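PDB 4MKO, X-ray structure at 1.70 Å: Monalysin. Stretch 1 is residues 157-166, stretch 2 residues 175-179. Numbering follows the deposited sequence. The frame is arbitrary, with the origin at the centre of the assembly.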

ATOM      1  N   GLN A 157       5.582  24.025  -0.604  1.00 14.00           N
ATOM      2  CA  GLN A 157       4.203  24.283  -0.198  1.00 14.13           C
ATOM      3  C   GLN A 157       3.539  23.179   0.586  1.00 19.08           C
ATOM      4  O   GLN A 157       2.581  23.451   1.304  1.00 19.79           O
ATOM      5  CB  GLN A 157       3.352  24.623  -1.429  1.00 15.45           C
ATOM      6  CG  GLN A 157       3.797  25.916  -2.112  1.00 26.20           C
ATOM      7  CD  GLN A 157       2.992  26.200  -3.350  1.00 45.77           C
ATOM      8  OE1 GLN A 157       1.774  26.405  -3.298  1.00 40.47           O
ATOM      9  NE2 GLN A 157       3.665  26.235  -4.488  1.00 38.53           N
ATOM     10  N   ASN A 158       4.016  21.933   0.443  1.00 14.71           N
ATOM     11  CA  ASN A 158       3.365  20.798   1.079  1.00 13.78           C
ATOM     12  C   ASN A 158       4.261  19.975   1.999  1.00 16.69           C
ATOM     13  O   ASN A 158       4.033  18.776   2.132  1.00 14.43           O
ATOM     14  CB  ASN A 158       2.706  19.906   0.005  1.00 13.70           C
ATOM     15  CG  ASN A 158       1.598  20.618  -0.722  1.00 18.05           C
ATOM     16  OD1 ASN A 158       0.544  20.892  -0.147  1.00 17.28           O
ATOM     17  ND2 ASN A 158       1.859  21.038  -1.950  1.00 13.01           N
ATOM     18  N   ALA A 159       5.203  20.619   2.723  1.00 14.51           N
ATOM     19  CA  ALA A 159       6.089  19.917   3.664  1.00 14.52           C
ATOM     20  C   ALA A 159       5.348  19.282   4.860  1.00 17.62           C
ATOM     21  O   ALA A 159       5.904  18.395   5.514  1.00 17.72           O
ATOM     22  CB  ALA A 159       7.182  20.861   4.160  1.00 15.99           C
ATOM     23  N   ASN A 160       4.096  19.723   5.139  1.00 14.33           N
ATOM     24  CA  ASN A 160       3.259  19.197   6.231  1.00 14.37           C
ATOM     25  C   ASN A 160       1.983  18.481   5.752  1.00 16.77           C
ATOM     26  O   ASN A 160       1.099  18.185   6.566  1.00 16.60           O
ATOM     27  CB  ASN A 160       2.917  20.311   7.219  1.00 16.99           C
ATOM     28  CG  ASN A 160       4.129  20.788   7.971  1.00 36.68           C
ATOM     29  OD1 ASN A 160       4.736  20.046   8.747  1.00 31.10           O
ATOM     30  ND2 ASN A 160       4.551  22.010   7.698  1.00 31.04           N
ATOM     31  N   ALA A 161       1.899  18.196   4.443  1.00 12.74           N
ATOM     32  CA  ALA A 161       0.746  17.519   3.843  1.00 11.68           C
ATOM     33  C   ALA A 161       0.551  16.095   4.392  1.00 14.56           C
ATOM     34  O   ALA A 161      -0.590  15.669   4.558  1.00 13.36           O
ATOM     35  CB  ALA A 161       0.905  17.475   2.329  1.00 12.59           C
ATOM     36  N   PHE A 162       1.661  15.365   4.680  1.00 10.22           N
ATOM     37  CA  PHE A 162       1.590  13.967   5.103  1.00  9.59           C
ATOM     38  C   PHE A 162       2.117  13.707   6.524  1.00 14.17           C
ATOM     39  O   PHE A 162       2.928  14.481   7.041  1.00 12.70           O
ATOM     40  CB  PHE A 162       2.303  13.072   4.061  1.00  9.88           C
ATOM     41  CG  PHE A 162       1.766  13.250   2.653  1.00  9.87           C
ATOM     42  CD1 PHE A 162       0.606  12.589   2.242  1.00 11.76           C
ATOM     43  CD2 PHE A 162       2.374  14.132   1.766  1.00 10.39           C
ATOM     44  CE1 PHE A 162       0.094  12.776   0.951  1.00 12.48           C
ATOM     45  CE2 PHE A 162       1.864  14.318   0.474  1.00 13.06           C
ATOM     46  CZ  PHE A 162       0.720  13.650   0.080  1.00 11.42           C
ATOM     47  N   ALA A 163       1.659  12.599   7.144  1.00 12.89           N
ATOM     48  CA  ALA A 163       2.078  12.179   8.485  1.00 13.19           C
ATOM     49  C   ALA A 163       3.612  11.935   8.514  1.00 14.71           C
ATOM     50  O   ALA A 163       4.274  12.274   9.494  1.00 13.57           O
ATOM     51  CB  ALA A 163       1.334  10.907   8.890  1.00 14.38           C
ATOM     52  N   TYR A 164       4.151  11.383   7.411  1.00  9.79           N
ATOM     53  CA  TYR A 164       5.573  11.079   7.224  1.00  8.80           C
ATOM     54  C   TYR A 164       5.960  11.486   5.819  1.00 10.49           C
ATOM     55  O   TYR A 164       5.306  11.095   4.848  1.00  9.73           O
ATOM     56  CB  TYR A 164       5.839   9.569   7.415  1.00  9.53           C
ATOM     57  CG  TYR A 164       5.631   9.090   8.835  1.00 12.10           C
ATOM     58  CD1 TYR A 164       6.658   9.156   9.770  1.00 15.20           C
ATOM     59  CD2 TYR A 164       4.405   8.568   9.246  1.00 13.03           C
ATOM     60  CE1 TYR A 164       6.473   8.717  11.079  1.00 17.69           C
ATOM     61  CE2 TYR A 164       4.206   8.135  10.558  1.00 14.10           C
ATOM     62  CZ  TYR A 164       5.243   8.215  11.472  1.00 21.83           C
ATOM     63  OH  TYR A 164       5.055   7.821  12.780  1.00 21.16           O
ATOM     64  N   SER A 165       7.030  12.272   5.703  1.00  7.08           N
ATOM     65  CA  SER A 165       7.505  12.695   4.399  1.00  6.58           C
ATOM     66  C   SER A 165       8.951  13.160   4.494  1.00  7.92           C
ATOM     67  O   SER A 165       9.489  13.340   5.596  1.00  7.80           O
ATOM     68  CB  SER A 165       6.631  13.828   3.844  1.00  9.37           C
ATOM     69  OG  SER A 165       6.725  15.000   4.640  1.00 12.44           O
ATOM     70  N   LYS A 166       9.586  13.294   3.337  1.00  5.74           N
ATOM     71  CA  LYS A 166      10.944  13.838   3.195  1.00  5.36           C
ATOM     72  C   LYS A 166      10.956  14.793   2.026  1.00  8.85           C
ATOM     73  O   LYS A 166      10.361  14.497   0.994  1.00  6.76           O
ATOM     74  CB  LYS A 166      11.980  12.734   2.945  1.00  6.29           C
ATOM     75  CG  LYS A 166      12.095  11.751   4.108  1.00  7.70           C
ATOM     76  CD  LYS A 166      13.140  10.666   3.890  1.00  6.99           C
ATOM     77  CE  LYS A 166      13.409   9.940   5.192  1.00  7.38           C
ATOM     78  NZ  LYS A 166      14.394   8.832   5.038  1.00  7.88           N
TER
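Stretch 2, residues 175-179: DLYYL

What holds the backbone of stretch 2 to stretch 1? Two hydrogen bonds do so, both between Lys166 and Tyr177. Lys166 N donates to Tyr177 O at 3.0 Å, and Tyr177 N donates to Lys166 O at 2.7 Å; the N-H...O angles of 163° and 162° are close to straight. Bonds that run both ways between the same two residues mark a hydrogen-bonded pair of antiparallel strands, with CA of Lys166 5.0 Å from CA of Tyr177. Beside this pair, Ser165 CA lies 3.2 Å from Tyr177 O in a CA-H...O contact, so that this carbonyl meets both the amide of Lys166 and the alpha carbon before it.

How does stretch 2 run, and where does the pairing lead? Residues 175-179 are extended throughout and belong to a longer strand, which runs antiparallel to the end of stretch 1. Going forward along stretch 2 therefore means going back along stretch 1: after Tyr177 faces Lys166, Tyr178 comes level with Ser165, their CA atoms 4.7 Å apart. One residue further on, a water spans the gap, its oxygen accepting from Leu179 N at 2.8 Å and lying 2.7 Å from Tyr164 O. By then stretch 1 is loop, and the water lies between backbones that do not bond directly.

How does Tyr178 meet the loop? Tyr178 lays its ring on that of Phe162 in an offset stack, the planes only 3° from parallel and the ring centroids 3.9 Å apart. Phe162 CE2 comes within 3.5 Å of Tyr178 CG, and Tyr178 CB stands over the face of the Phe162 ring, 4.0 Å from its centroid. The chi1 of Tyr178 is p, that of Phe162 m. The hydroxyl of Tyr178 is hydrogen-bonded elsewhere in the structure.

What fills the space around this stack? Leu176 sets its CD2 at the edge of the Phe162 ring, 3.7 Å from Phe162 CE2. The same methyl reaches the type I turn from Asn158 to Ala161, lying 3.3 Å from Asn158 O and 3.8 Å from Asn158 CB. Asn158 O also accepts the turn's own hydrogen bond from Ala161 N, at 3.2 Å, so the leucine packs against a carbonyl already engaged. Leu176 CD1 adds a looser contact with Ser165 CB at 4.0 Å. On the other face of the sheet, Lys166 CB and Tyr177 CB are 4.3 Å apart, and from there the ends of both side chains lead away from the opposing stretch.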

ATOM      1  N   ASP A 175      11.519  18.766  -3.915  1.00  6.62           N
ATOM      2  CA  ASP A 175      10.672  17.588  -4.171  1.00  6.19           C
ATOM      3  C   ASP A 175      10.066  17.056  -2.884  1.00 10.93           C
ATOM      4  O   ASP A 175      10.652  17.245  -1.813  1.00 10.58           O
ATOM      5  CB  ASP A 175      11.491  16.504  -4.885  1.00  6.95           C
ATOM      6  CG  ASP A 175      11.819  16.829  -6.334  1.00  8.35           C
ATOM      7  OD1 ASP A 175      11.378  17.892  -6.821  1.00  9.34           O
ATOM      8  OD2 ASP A 175      12.508  16.021  -6.978  1.00 10.39           O
ATOM      9  N   LEU A 176       8.891  16.403  -2.976  1.00  6.23           N
ATOM     10  CA  LEU A 176       8.208  15.860  -1.805  1.00  5.73           C
ATOM     11  C   LEU A 176       8.071  14.340  -1.929  1.00  9.52           C
ATOM     12  O   LEU A 176       7.437  13.844  -2.863  1.00  8.50           O
ATOM     13  CB  LEU A 176       6.827  16.524  -1.622  1.00  5.96           C
ATOM     14  CG  LEU A 176       6.024  16.100  -0.388  1.00  9.44           C
ATOM     15  CD1 LEU A 176       6.713  16.521   0.923  1.00  9.49           C
ATOM     16  CD2 LEU A 176       4.606  16.683  -0.418  1.00 11.94           C
ATOM     17  N   TYR A 177       8.662  13.610  -0.977  1.00  4.94           N
ATOM     18  CA  TYR A 177       8.635  12.156  -0.957  1.00  5.05           C
ATOM     19  C   TYR A 177       7.693  11.715   0.131  1.00  7.42           C
ATOM     20  O   TYR A 177       7.797  12.186   1.259  1.00  5.80           O
ATOM     21  CB  TYR A 177      10.032  11.575  -0.666  1.00  5.64           C
ATOM     22  CG  TYR A 177      10.995  11.695  -1.823  1.00  6.03           C
ATOM     23  CD1 TYR A 177      11.619  12.906  -2.113  1.00  6.54           C
ATOM     24  CD2 TYR A 177      11.294  10.595  -2.623  1.00  6.33           C
ATOM     25  CE1 TYR A 177      12.495  13.027  -3.193  1.00  5.83           C
ATOM     26  CE2 TYR A 177      12.190  10.696  -3.689  1.00  7.18           C
ATOM     27  CZ  TYR A 177      12.784  11.917  -3.970  1.00 10.82           C
ATOM     28  OH  TYR A 177      13.685  12.013  -4.993  1.00 10.55           O
ATOM     29  N   TYR A 178       6.771  10.817  -0.201  1.00  4.85           N
ATOM     30  CA  TYR A 178       5.814  10.309   0.776  1.00  4.68           C
ATOM     31  C   TYR A 178       5.300   8.940   0.308  1.00  7.63           C
ATOM     32  O   TYR A 178       5.553   8.545  -0.840  1.00  7.17           O
ATOM     33  CB  TYR A 178       4.634  11.316   0.972  1.00  5.07           C
ATOM     34  CG  TYR A 178       3.755  11.408  -0.257  1.00  5.74           C
ATOM     35  CD1 TYR A 178       4.124  12.200  -1.348  1.00  6.72           C
ATOM     36  CD2 TYR A 178       2.601  10.631  -0.374  1.00  6.70           C
ATOM     37  CE1 TYR A 178       3.337  12.261  -2.497  1.00  5.01           C
ATOM     38  CE2 TYR A 178       1.824  10.659  -1.533  1.00  7.59           C
ATOM     39  CZ  TYR A 178       2.186  11.491  -2.584  1.00  9.33           C
ATOM     40  OH  TYR A 178       1.455  11.480  -3.752  1.00  8.39           O
ATOM     41  N   LEU A 179       4.574   8.228   1.187  1.00  4.94           N
ATOM     42  CA  LEU A 179       3.954   6.963   0.800  1.00  4.55           C
ATOM     43  C   LEU A 179       2.442   7.108   0.816  1.00  7.18           C
ATOM     44  O   LEU A 179       1.904   7.855   1.624  1.00  5.87           O
ATOM     45  CB  LEU A 179       4.319   5.810   1.765  1.00  4.51           C
ATOM     46  CG  LEU A 179       5.798   5.556   2.085  1.00  6.71           C
ATOM     47  CD1 LEU A 179       5.930   4.332   3.019  1.00  6.24           C
ATOM     48  CD2 LEU A 179       6.620   5.320   0.813  1.00  6.08           C
TER
HETATM   49  O   HOH W   1       4.536   8.635   3.992  1.00  9.85           O